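Local coordinates for protein erythromycin dehydratase (Saccharopolyspora erythraea, PDB 3EL6) that probably catalyses the loss of water from a beta-hydroxyacyl intermediate carried on an acyl carrier protein during assembly of the erythromycin polyketide, at residues 280-285 with 291-296; 56-61 with 105-110; 84-89 with 129-134. All blocks are in the same frame, centred on the assembly; numbering follows the deposited sequence.

Contact 1 of 3, residues 280-285 with 291-296; sequences ALRVTD and VATVDS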
ATOM      1  N   ALA A 280      -3.329 -29.031  18.595  1.00 25.33           N
ATOM      2  CA  ALA A 280      -4.351 -28.630  17.625  1.00 25.42           C
ATOM      3  C   ALA A 280      -5.519 -28.090  18.412  1.00 25.55           C
ATOM      4  O   ALA A 280      -5.758 -28.530  19.520  1.00 25.50           O
ATOM      5  CB  ALA A 280      -4.815 -29.802  16.834  1.00 26.92           C
ATOM      6  N   LEU A 281      -6.251 -27.149  17.856  1.00 24.04           N
ATOM      7  CA  LEU A 281      -7.361 -26.588  18.604  1.00 24.21           C
ATOM      8  C   LEU A 281      -8.624 -26.667  17.806  1.00 23.18           C
ATOM      9  O   LEU A 281      -8.657 -26.375  16.604  1.00 24.33           O
ATOM     10  CB  LEU A 281      -7.064 -25.112  18.954  1.00 23.33           C
ATOM     11  CG  LEU A 281      -5.928 -24.819  19.912  1.00 24.61           C
ATOM     12  CD1 LEU A 281      -5.526 -23.337  19.955  1.00 23.08           C
ATOM     13  CD2 LEU A 281      -6.371 -25.242  21.359  1.00 26.57           C
ATOM     14  N   ARG A 282      -9.727 -26.992  18.461  1.00 21.78           N
ATOM     15  CA  ARG A 282     -10.981 -26.969  17.788  1.00 22.43           C
ATOM     16  C   ARG A 282     -11.925 -26.140  18.631  1.00 23.64           C
ATOM     17  O   ARG A 282     -12.082 -26.446  19.810  1.00 25.06           O
ATOM     18  CB  ARG A 282     -11.535 -28.404  17.695  1.00 23.40           C
ATOM     19  CG  ARG A 282     -12.835 -28.475  16.939  1.00 25.50           C
ATOM     20  CD  ARG A 282     -13.042 -29.871  16.328  1.00 33.39           C
ATOM     21  NE  ARG A 282     -14.165 -29.897  15.370  1.00 37.23           N
ATOM     22  CZ  ARG A 282     -14.045 -29.796  14.049  1.00 42.42           C
ATOM     23  NH1 ARG A 282     -12.840 -29.661  13.481  1.00 42.63           N
ATOM     24  NH2 ARG A 282     -15.149 -29.812  13.287  1.00 46.25           N
ATOM     25  N   VAL A 283     -12.523 -25.109  18.063  1.00 21.98           N
ATOM     26  CA  VAL A 283     -13.215 -24.118  18.843  1.00 22.12           C
ATOM     27  C   VAL A 283     -14.655 -24.081  18.360  1.00 22.13           C
ATOM     28  O   VAL A 283     -14.919 -23.865  17.141  1.00 21.70           O
ATOM     29  CB  VAL A 283     -12.605 -22.669  18.645  1.00 21.16           C
ATOM     30  CG1 VAL A 283     -13.439 -21.652  19.460  1.00 21.15           C
ATOM     31  CG2 VAL A 283     -11.113 -22.660  19.028  1.00 21.32           C
ATOM     32  N   THR A 284     -15.600 -24.309  19.273  1.00 20.20           N
ATOM     33  CA  THR A 284     -17.034 -24.232  18.921  1.00 22.09           C
ATOM     34  C   THR A 284     -17.808 -23.233  19.757  1.00 22.80           C
ATOM     35  O   THR A 284     -17.298 -22.803  20.800  1.00 23.71           O
ATOM     36  CB  THR A 284     -17.741 -25.601  19.136  1.00 23.14           C
ATOM     37  OG1 THR A 284     -17.401 -26.088  20.441  1.00 24.40           O
ATOM     38  CG2 THR A 284     -17.177 -26.638  18.155  1.00 22.35           C
ATOM     39  N   ASP A 285     -19.027 -22.878  19.347  1.00 23.14           N
ATOM     40  CA  ASP A 285     -19.890 -22.104  20.257  1.00 23.80           C
ATOM     41  C   ASP A 285     -20.605 -23.031  21.248  1.00 25.16           C
ATOM     42  O   ASP A 285     -20.452 -24.259  21.176  1.00 22.81           O
ATOM     43  CB  ASP A 285     -20.839 -21.168  19.519  1.00 25.16           C
ATOM     44  CG  ASP A 285     -21.882 -21.910  18.664  1.00 27.69           C
ATOM     45  OD1 ASP A 285     -22.174 -23.088  18.938  1.00 28.37           O
ATOM     46  OD2 ASP A 285     -22.417 -21.263  17.759  1.00 32.93           O
ATOM     47  N   VAL A 291     -16.489 -22.767  15.203  1.00 23.36           N
ATOM     48  CA  VAL A 291     -16.170 -21.339  15.159  1.00 21.97           C
ATOM     49  C   VAL A 291     -14.772 -21.170  14.564  1.00 21.04           C
ATOM     50  O   VAL A 291     -14.562 -20.272  13.734  1.00 22.12           O
ATOM     51  CB  VAL A 291     -16.254 -20.677  16.580  1.00 22.79           C
ATOM     52  CG1 VAL A 291     -15.651 -19.246  16.563  1.00 22.70           C
ATOM     53  CG2 VAL A 291     -17.747 -20.621  17.031  1.00 22.84           C
ATOM     54  N   ALA A 292     -13.826 -22.005  14.976  1.00 19.92           N
ATOM     55  CA  ALA A 292     -12.465 -21.895  14.448  1.00 20.78           C
ATOM     56  C   ALA A 292     -11.685 -23.192  14.646  1.00 21.87           C
ATOM     57  O   ALA A 292     -11.979 -23.966  15.561  1.00 21.62           O
ATOM     58  CB  ALA A 292     -11.747 -20.712  15.136  1.00 21.08           C
ATOM     59  N   THR A 293     -10.675 -23.431  13.802  1.00 22.08           N
ATOM     60  CA  THR A 293      -9.696 -24.499  14.017  1.00 22.35           C
ATOM     61  C   THR A 293      -8.294 -23.996  13.841  1.00 22.27           C
ATOM     62  O   THR A 293      -8.073 -22.964  13.153  1.00 23.25           O
ATOM     63  CB  THR A 293      -9.903 -25.682  13.045  1.00 24.51           C
ATOM     64  OG1 THR A 293      -9.717 -25.245  11.683  1.00 24.80           O
ATOM     65  CG2 THR A 293     -11.317 -26.246  13.165  1.00 24.54           C
ATOM     66  N   VAL A 294      -7.336 -24.669  14.485  1.00 21.56           N
ATOM     67  CA  VAL A 294      -5.944 -24.366  14.377  1.00 20.97           C
ATOM     68  C   VAL A 294      -5.278 -25.728  14.263  1.00 23.68           C
ATOM     69  O   VAL A 294      -5.406 -26.620  15.163  1.00 23.60           O
ATOM     70  CB  VAL A 294      -5.372 -23.638  15.639  1.00 21.39           C
ATOM     71  CG1 VAL A 294      -3.782 -23.487  15.539  1.00 21.62           C
ATOM     72  CG2 VAL A 294      -6.090 -22.292  15.914  1.00 20.00           C
ATOM     73  N   ASP A 295      -4.640 -25.980  13.121  1.00 24.12           N
ATOM     74  CA  ASP A 295      -4.032 -27.309  12.935  1.00 26.19           C
ATOM     75  C   ASP A 295      -2.922 -27.573  13.946  1.00 26.73           C
ATOM     76  O   ASP A 295      -2.820 -28.691  14.506  1.00 27.22           O
ATOM     77  CB  ASP A 295      -3.485 -27.478  11.512  1.00 27.48           C
ATOM     78  CG  ASP A 295      -4.566 -27.791  10.497  1.00 34.58           C
ATOM     79  OD1 ASP A 295      -5.783 -27.843  10.832  1.00 41.20           O
ATOM     80  OD2 ASP A 295      -4.198 -28.017   9.306  1.00 43.06           O
ATOM     81  N   SER A 296      -2.070 -26.584  14.196  1.00 25.91           N
ATOM     82  CA  SER A 296      -1.150 -26.638  15.331  1.00 27.52           C
ATOM     83  C   SER A 296      -0.726 -25.271  15.790  1.00 28.03           C
ATOM     84  O   SER A 296      -0.441 -24.383  14.961  1.00 25.42           O
ATOM     85  CB  SER A 296       0.138 -27.455  15.066  1.00 28.81           C
ATOM     86  OG  SER A 296       0.650 -27.132  13.808  1.00 31.29           O
TER

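Contact 2 of 3, residues 56-61 with 105-110; sequences GRLSTD and RPLVLA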
ATOM      1  N   GLY A  56      -2.949   0.706  11.533  1.00 27.68           N
ATOM      2  CA  GLY A  56      -3.720   0.769  12.793  1.00 27.77           C
ATOM      3  C   GLY A  56      -2.825   1.216  13.931  1.00 27.61           C
ATOM      4  O   GLY A  56      -1.660   1.622  13.727  1.00 27.69           O
ATOM      5  N   ARG A  57      -3.348   1.145  15.150  1.00 25.48           N
ATOM      6  CA  ARG A  57      -2.649   1.713  16.292  1.00 25.95           C
ATOM      7  C   ARG A  57      -3.209   0.992  17.468  1.00 25.19           C
ATOM      8  O   ARG A  57      -4.393   0.713  17.461  1.00 23.79           O
ATOM      9  CB  ARG A  57      -2.998   3.186  16.383  1.00 28.16           C
ATOM     10  CG  ARG A  57      -2.113   3.979  17.327  1.00 34.61           C
ATOM     11  CD  ARG A  57      -2.284   5.541  17.071  1.00 42.27           C
ATOM     12  NE  ARG A  57      -1.653   5.985  15.802  1.00 49.72           N
ATOM     13  CZ  ARG A  57      -2.210   6.762  14.853  1.00 52.35           C
ATOM     14  NH1 ARG A  57      -3.443   7.231  14.985  1.00 54.57           N
ATOM     15  NH2 ARG A  57      -1.532   7.068  13.748  1.00 50.98           N
ATOM     16  N   LEU A  58      -2.351   0.655  18.411  1.00 24.48           N
ATOM     17  CA  LEU A  58      -2.709  -0.023  19.671  1.00 27.62           C
ATOM     18  C   LEU A  58      -2.308   0.934  20.788  1.00 27.76           C
ATOM     19  O   LEU A  58      -1.225   1.514  20.741  1.00 26.87           O
ATOM     20  CB  LEU A  58      -1.812  -1.251  19.858  1.00 29.34           C
ATOM     21  CG  LEU A  58      -2.454  -2.602  19.637  1.00 35.28           C
ATOM     22  CD1 LEU A  58      -3.588  -2.474  18.666  1.00 39.30           C
ATOM     23  CD2 LEU A  58      -1.416  -3.561  19.177  1.00 32.18           C
ATOM     24  N   SER A  59      -3.109   1.032  21.847  1.00 28.68           N
ATOM     25  CA  SER A  59      -2.629   1.747  23.030  1.00 30.88           C
ATOM     26  C   SER A  59      -3.470   1.330  24.233  1.00 31.35           C
ATOM     27  O   SER A  59      -4.629   0.991  24.076  1.00 30.44           O
ATOM     28  CB  SER A  59      -2.793   3.236  22.850  1.00 30.96           C
ATOM     29  OG  SER A  59      -4.175   3.544  22.769  1.00 34.44           O
ATOM     30  N   THR A  60      -2.869   1.326  25.410  1.00 33.75           N
ATOM     31  CA  THR A  60      -3.646   1.005  26.626  1.00 34.98           C
ATOM     32  C   THR A  60      -4.790   1.973  26.865  1.00 36.15           C
ATOM     33  O   THR A  60      -5.814   1.610  27.453  1.00 35.92           O
ATOM     34  CB  THR A  60      -2.740   0.903  27.830  1.00 36.63           C
ATOM     35  OG1 THR A  60      -1.970   2.106  27.923  1.00 38.79           O
ATOM     36  CG2 THR A  60      -1.751  -0.201  27.661  1.00 34.77           C
ATOM     37  N   ASP A  61      -4.689   3.208  26.380  1.00 37.27           N
ATOM     38  CA  ASP A  61      -5.791   4.126  26.580  1.00 38.87           C
ATOM     39  C   ASP A  61      -7.020   3.654  25.879  1.00 38.53           C
ATOM     40  O   ASP A  61      -8.117   3.682  26.451  1.00 38.77           O
ATOM     41  CB  ASP A  61      -5.459   5.575  26.120  1.00 41.06           C
ATOM     42  CG  ASP A  61      -4.509   6.297  27.068  1.00 46.52           C
ATOM     43  OD1 ASP A  61      -4.267   5.826  28.214  1.00 51.11           O
ATOM     44  OD2 ASP A  61      -3.994   7.366  26.663  1.00 53.05           O
ATOM     45  N   ARG A 105       9.783 -11.381  17.745  1.00 44.73           N
ATOM     46  CA  ARG A 105       9.694 -10.540  18.908  1.00 45.76           C
ATOM     47  C   ARG A 105       8.287 -10.045  19.223  1.00 44.42           C
ATOM     48  O   ARG A 105       7.606  -9.449  18.370  1.00 44.11           O
ATOM     49  CB  ARG A 105      10.571  -9.340  18.649  1.00 46.54           C
ATOM     50  CG  ARG A 105      10.708  -9.095  17.157  1.00 50.06           C
ATOM     51  CD  ARG A 105      12.036  -8.487  16.886  1.00 53.20           C
ATOM     52  NE  ARG A 105      12.083  -7.182  17.533  1.00 54.46           N
ATOM     53  CZ  ARG A 105      11.385  -6.160  17.070  1.00 55.92           C
ATOM     54  NH1 ARG A 105      11.447  -4.980  17.683  1.00 56.86           N
ATOM     55  NH2 ARG A 105      10.626  -6.352  15.981  1.00 52.22           N
ATOM     56  N   PRO A 106       7.842 -10.300  20.449  1.00 43.64           N
ATOM     57  CA  PRO A 106       6.599  -9.708  20.917  1.00 43.20           C
ATOM     58  C   PRO A 106       6.734  -8.204  20.902  1.00 41.77           C
ATOM     59  O   PRO A 106       7.835  -7.675  20.937  1.00 42.66           O
ATOM     60  CB  PRO A 106       6.451 -10.245  22.349  1.00 43.71           C
ATOM     61  CG  PRO A 106       7.794 -10.748  22.689  1.00 44.66           C
ATOM     62  CD  PRO A 106       8.363 -11.275  21.400  1.00 44.49           C
ATOM     63  N   LEU A 107       5.622  -7.526  20.747  1.00 39.23           N
ATOM     64  CA  LEU A 107       5.612  -6.098  20.713  1.00 38.89           C
ATOM     65  C   LEU A 107       5.613  -5.696  22.189  1.00 38.71           C
ATOM     66  O   LEU A 107       4.778  -6.169  22.968  1.00 35.97           O
ATOM     67  CB  LEU A 107       4.316  -5.668  20.048  1.00 38.27           C
ATOM     68  CG  LEU A 107       4.214  -4.465  19.117  1.00 42.33           C
ATOM     69  CD1 LEU A 107       2.801  -4.292  18.556  1.00 39.72           C
ATOM     70  CD2 LEU A 107       4.716  -3.204  19.793  1.00 44.98           C
ATOM     71  N   VAL A 108       6.544  -4.843  22.576  1.00 39.28           N
ATOM     72  CA  VAL A 108       6.577  -4.335  23.934  1.00 40.94           C
ATOM     73  C   VAL A 108       5.883  -2.994  23.985  1.00 41.47           C
ATOM     74  O   VAL A 108       6.299  -2.041  23.307  1.00 40.65           O
ATOM     75  CB  VAL A 108       8.013  -4.168  24.459  1.00 41.29           C
ATOM     76  CG1 VAL A 108       7.975  -3.632  25.850  1.00 41.42           C
ATOM     77  CG2 VAL A 108       8.727  -5.495  24.452  1.00 43.61           C
ATOM     78  N   LEU A 109       4.818  -2.904  24.781  1.00 42.28           N
ATOM     79  CA  LEU A 109       4.025  -1.680  24.797  1.00 44.26           C
ATOM     80  C   LEU A 109       4.604  -0.667  25.752  1.00 46.34           C
ATOM     81  O   LEU A 109       4.718  -0.896  26.974  1.00 45.57           O
ATOM     82  CB  LEU A 109       2.542  -1.914  25.101  1.00 44.21           C
ATOM     83  CG  LEU A 109       1.584  -1.936  23.917  1.00 43.42           C
ATOM     84  CD1 LEU A 109       0.142  -1.745  24.425  1.00 42.88           C
ATOM     85  CD2 LEU A 109       1.930  -0.871  22.874  1.00 41.24           C
ATOM     86  N   ALA A 110       4.965   0.448  25.123  1.00 48.84           N
ATOM     87  CA  ALA A 110       5.633   1.589  25.691  1.00 50.91           C
ATOM     88  C   ALA A 110       4.576   2.661  25.785  1.00 51.99           C
ATOM     89  O   ALA A 110       3.955   3.020  24.757  1.00 53.56           O
ATOM     90  CB  ALA A 110       6.737   2.055  24.733  1.00 51.05           C
TER

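Contact 3 of 3, residues 84-89 with 129-134; sequences DLALAA and RTIDVH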
ATOM      1  N   ASP A  84      -5.339 -12.204  15.091  1.00 17.15           N
ATOM      2  CA  ASP A  84      -6.680 -11.674  14.761  1.00 17.76           C
ATOM      3  C   ASP A  84      -6.552 -10.625  13.662  1.00 18.34           C
ATOM      4  O   ASP A  84      -7.303 -10.606  12.710  1.00 18.13           O
ATOM      5  CB  ASP A  84      -7.332 -11.053  16.051  1.00 18.34           C
ATOM      6  CG  ASP A  84      -8.496 -10.129  15.702  1.00 23.35           C
ATOM      7  OD1 ASP A  84      -9.513 -10.604  15.115  1.00 22.92           O
ATOM      8  OD2 ASP A  84      -8.359  -8.902  15.932  1.00 30.20           O
ATOM      9  N   LEU A  85      -5.524  -9.780  13.750  1.00 17.61           N
ATOM     10  CA  LEU A  85      -5.386  -8.734  12.708  1.00 17.49           C
ATOM     11  C   LEU A  85      -5.118  -9.401  11.344  1.00 17.37           C
ATOM     12  O   LEU A  85      -5.622  -8.964  10.344  1.00 16.39           O
ATOM     13  CB  LEU A  85      -4.218  -7.802  13.074  1.00 18.12           C
ATOM     14  CG  LEU A  85      -4.636  -6.675  14.061  1.00 19.07           C
ATOM     15  CD1 LEU A  85      -3.363  -6.058  14.542  1.00 23.54           C
ATOM     16  CD2 LEU A  85      -5.539  -5.639  13.432  1.00 19.83           C
ATOM     17  N   ALA A  86      -4.325 -10.462  11.334  1.00 16.97           N
ATOM     18  CA  ALA A  86      -4.021 -11.157  10.066  1.00 16.89           C
ATOM     19  C   ALA A  86      -5.252 -11.846   9.494  1.00 16.45           C
ATOM     20  O   ALA A  86      -5.436 -11.859   8.294  1.00 16.91           O
ATOM     21  CB  ALA A  86      -2.877 -12.204  10.294  1.00 16.37           C
ATOM     22  N   LEU A  87      -6.108 -12.410  10.338  1.00 15.91           N
ATOM     23  CA  LEU A  87      -7.377 -12.967   9.871  1.00 15.12           C
ATOM     24  C   LEU A  87      -8.285 -11.880   9.277  1.00 16.99           C
ATOM     25  O   LEU A  87      -9.016 -12.132   8.308  1.00 17.42           O
ATOM     26  CB  LEU A  87      -8.087 -13.685  11.064  1.00 16.47           C
ATOM     27  CG  LEU A  87      -7.403 -14.991  11.503  1.00 18.88           C
ATOM     28  CD1 LEU A  87      -8.009 -15.429  12.884  1.00 19.15           C
ATOM     29  CD2 LEU A  87      -7.687 -16.124  10.446  1.00 20.72           C
ATOM     30  N   ALA A  88      -8.247 -10.687   9.872  1.00 16.86           N
ATOM     31  CA  ALA A  88      -9.078  -9.548   9.416  1.00 17.71           C
ATOM     32  C   ALA A  88      -8.564  -9.121   8.056  1.00 17.36           C
ATOM     33  O   ALA A  88      -9.359  -8.844   7.143  1.00 18.67           O
ATOM     34  CB  ALA A  88      -8.959  -8.366  10.381  1.00 18.86           C
ATOM     35  N   ALA A  89      -7.238  -9.055   7.929  1.00 16.21           N
ATOM     36  CA  ALA A  89      -6.607  -8.760   6.623  1.00 17.63           C
ATOM     37  C   ALA A  89      -7.009  -9.817   5.578  1.00 19.34           C
ATOM     38  O   ALA A  89      -7.410  -9.479   4.453  1.00 20.07           O
ATOM     39  CB  ALA A  89      -5.061  -8.681   6.747  1.00 17.25           C
ATOM     40  N   ARG A 129      -1.133 -15.671  -0.565  1.00 19.98           N
ATOM     41  CA  ARG A 129      -0.383 -14.435  -0.472  1.00 20.37           C
ATOM     42  C   ARG A 129       0.422 -14.367   0.823  1.00 21.55           C
ATOM     43  O   ARG A 129       0.003 -14.921   1.859  1.00 20.19           O
ATOM     44  CB  ARG A 129      -1.318 -13.217  -0.508  1.00 19.74           C
ATOM     45  CG  ARG A 129      -2.250 -13.125  -1.702  1.00 21.40           C
ATOM     46  CD  ARG A 129      -3.186 -11.896  -1.592  1.00 22.75           C
ATOM     47  NE  ARG A 129      -4.139 -11.859  -2.681  1.00 21.26           N
ATOM     48  CZ  ARG A 129      -3.933 -11.177  -3.814  1.00 27.08           C
ATOM     49  NH1 ARG A 129      -2.825 -10.437  -4.000  1.00 24.43           N
ATOM     50  NH2 ARG A 129      -4.830 -11.218  -4.779  1.00 28.18           N
ATOM     51  N   THR A 130       1.560 -13.668   0.779  1.00 20.69           N
ATOM     52  CA  THR A 130       2.319 -13.387   1.983  1.00 22.82           C
ATOM     53  C   THR A 130       1.727 -12.222   2.736  1.00 21.26           C
ATOM     54  O   THR A 130       1.294 -11.211   2.147  1.00 22.16           O
ATOM     55  CB  THR A 130       3.815 -13.134   1.640  1.00 25.42           C
ATOM     56  OG1 THR A 130       4.368 -14.334   1.081  1.00 24.91           O
ATOM     57  CG2 THR A 130       4.571 -12.727   2.914  1.00 26.39           C
ATOM     58  N   ILE A 131       1.725 -12.317   4.060  1.00 20.20           N
ATOM     59  CA  ILE A 131       1.346 -11.165   4.847  1.00 19.24           C
ATOM     60  C   ILE A 131       2.514 -10.859   5.826  1.00 21.84           C
ATOM     61  O   ILE A 131       3.102 -11.752   6.435  1.00 20.74           O
ATOM     62  CB  ILE A 131       0.010 -11.435   5.658  1.00 20.22           C
ATOM     63  CG1 ILE A 131      -0.345 -10.240   6.552  1.00 17.02           C
ATOM     64  CG2 ILE A 131       0.163 -12.747   6.437  1.00 18.74           C
ATOM     65  CD1 ILE A 131      -1.821 -10.221   6.994  1.00 19.84           C
ATOM     66  N   ASP A 132       2.862  -9.596   5.925  1.00 23.61           N
ATOM     67  CA  ASP A 132       3.909  -9.152   6.856  1.00 25.69           C
ATOM     68  C   ASP A 132       3.301  -8.245   7.874  1.00 24.71           C
ATOM     69  O   ASP A 132       2.411  -7.430   7.567  1.00 24.84           O
ATOM     70  CB  ASP A 132       5.027  -8.409   6.100  1.00 27.21           C
ATOM     71  CG  ASP A 132       5.844  -9.340   5.227  1.00 32.70           C
ATOM     72  OD1 ASP A 132       6.278 -10.435   5.695  1.00 34.82           O
ATOM     73  OD2 ASP A 132       6.022  -9.012   4.032  1.00 40.84           O
ATOM     74  N   VAL A 133       3.779  -8.325   9.117  1.00 24.36           N
ATOM     75  CA  VAL A 133       3.234  -7.414  10.094  1.00 22.84           C
ATOM     76  C   VAL A 133       4.354  -6.626  10.751  1.00 22.81           C
ATOM     77  O   VAL A 133       5.276  -7.230  11.282  1.00 24.41           O
ATOM     78  CB  VAL A 133       2.423  -8.175  11.206  1.00 24.58           C
ATOM     79  CG1 VAL A 133       1.734  -7.149  12.128  1.00 24.86           C
ATOM     80  CG2 VAL A 133       1.405  -9.144  10.515  1.00 25.07           C
ATOM     81  N   HIS A 134       4.235  -5.312  10.739  1.00 21.28           N
ATOM     82  CA  HIS A 134       5.248  -4.414  11.318  1.00 21.88           C
ATOM     83  C   HIS A 134       4.617  -3.568  12.394  1.00 21.88           C
ATOM     84  O   HIS A 134       3.406  -3.263  12.376  1.00 22.32           O
ATOM     85  CB  HIS A 134       5.902  -3.495  10.247  1.00 21.76           C
ATOM     86  CG  HIS A 134       6.830  -4.216   9.294  1.00 21.30           C
ATOM     87  ND1 HIS A 134       6.368  -4.993   8.255  1.00 23.69           N
ATOM     88  CD2 HIS A 134       8.185  -4.250   9.207  1.00 21.03           C
ATOM     89  CE1 HIS A 134       7.393  -5.517   7.604  1.00 24.08           C
ATOM     90  NE2 HIS A 134       8.508  -5.085   8.167  1.00 23.06           N
TER

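Contact 1 of 3, residues 280-285 with 291-296
Leu281 faces Val294 and Val283 faces Ala292 as hydrogen-bonded pairs of antiparallel strands, with Arg282 and Thr293 forming the non-hydrogen-bonded pair between them. The bond from Leu281 N to Val294 O, 2.9 Å, is nearly straight at 165° and arrives in the carbonyl plane; Val294 N returns one to Leu281 O. Val283 N reaches Ala292 O over 2.8 Å. The carbonyl of Val283 is gripped twice: Val291 N donates to Val283 O at 2.7 Å, and Ala292 N to the same oxygen at 3.1 Å. Two residues facing one make a classic beta bulge, and the backbone of Val291 has the near-helical psi usual at the first position of a classic bulge.

The two strands form a hairpin in the second half of the double hotdog fold. Its apolar face carries Leu281, Val283, Ala292 and Val294 and is covered in part by Val233 of helix 227-235. Here Leu281 CB lies 4.0 Å from Val294 CB, and Val283 CB sits 4.1 Å from Ala292 CB. At the bulge itself, CG2 of Val291 rests 3.5 Å from Asp285 N, close to where the turn begins; Asp285 OD1 accepts from His289 N within that turn.

The other face is more polar. Arg282 runs out extended, CG anti to its backbone nitrogen (chi1 -177°), alongside Thr293, and its NH1 passes 3.8 Å from Thr293 CG2. This methyl contact is oblique to the guanidinium plane, while Thr293 OG1 is hydrogen-bonded to Thr258 OG1 on the neighbouring strand 251-259.

Contact 2 of 3, residues 56-61 with 105-110
In the first half of the double hotdog fold, the loop between strands 97-103 and 114-123 lays Leu107 and Leu109 against Leu58 and Thr60, where strand 52-58 runs out into a turn. The contact is small and mostly methyl against methyl, with no hydrogen bond across it. Leu58 reaches over with one branch: its CD2 comes within 4.3 Å of Leu107 CD1.

Leu109 serves two neighbours. Its CD1 meets the methyl CG2 of Thr60 at 4.1 Å, the two side chains passing alongside in opposite directions, and Leu109 CD2 stands 4.5 Å from Leu58 O, at the limit of contact. Threonine therefore takes part through its methyl alone.

The loop backbone is held by hydrogen bonds of Leu107 with Val77 and of Leu109 with Thr75. Both leucines of the loop also touch Ala114, at the start of strand 114-123, and Leu58 bonds to this same Ala114 through the backbone while its side chain packs on Leu116 of that strand and on Leu39. One residue back along strand 52-58, Arg57 gives NH2 to Ser28 O of the second subunit, which places the strand's end close to the dimer partner.

Contact 3 of 3, residues 84-89 with 129-134
No ring, amide, carboxylate or guanidinium enters the contact of Ile131 with Ala86 and Ala89, so there are no faces or edges to match: one aliphatic tip meets two methyls on a helix. CD1 of Ile131 does all the close touching. It lies 3.6 Å from Ala89 CB and 4.0 Å from Ala86 CB, and it also comes within 3.9 Å of Ala86 CA, so it touches the helix backbone as well as the two methyls.

The isoleucine gets there by being stretched out. CG1 stands anti to the backbone nitrogen (chi1 177°) and the next torsion, 161°, keeps the chain extended, carrying CD1 straight from the strand to the helix. Ala86 and Ala89 are three residues apart and so fall on the same side of the helix, and their short side chains allow a close approach: the CA atoms of Ala86 and Ile131 are 7.5 Å apart. No hydrogen bond crosses, and all three residues are buried.

A long helix wrapped by an antiparallel sheet is the signature of the hotdog fold, and helix 79-93 is that helix in the first of the two halves. Leu98 of strand 97-103 touches Ala86 and Leu87, while Leu116 and Met118 of strand 114-123 cover Leu85. Ile131 also packs on Leu155 of strand 148-156, the next strand along. At the start of the segment Asp84 bonds through its carboxylate to His37 and to Phe225 N, and on the strand His134 packs on Gly48 of the second subunit.

How the contacts relate
Contact 3 is fully buried: it joins helix to sheet inside the first hotdog half through apolar packing, with no hydrogen bond. Contact 2 belongs to the same half but is only partly buried, and ties a loop to the end of a strand with largely apolar touches, longer than in contact 3; its nearest atoms are about 5 Å from contact 3, and strand 114-123 borders both. Contact 1 lies in the second half, its centre about 19 Å from that of contact 3 and about 26 Å from that of contact 2. It differs in kind, since main-chain hydrogen bonds between adjacent strands carry it, with a buried apolar face and a more exposed polar one.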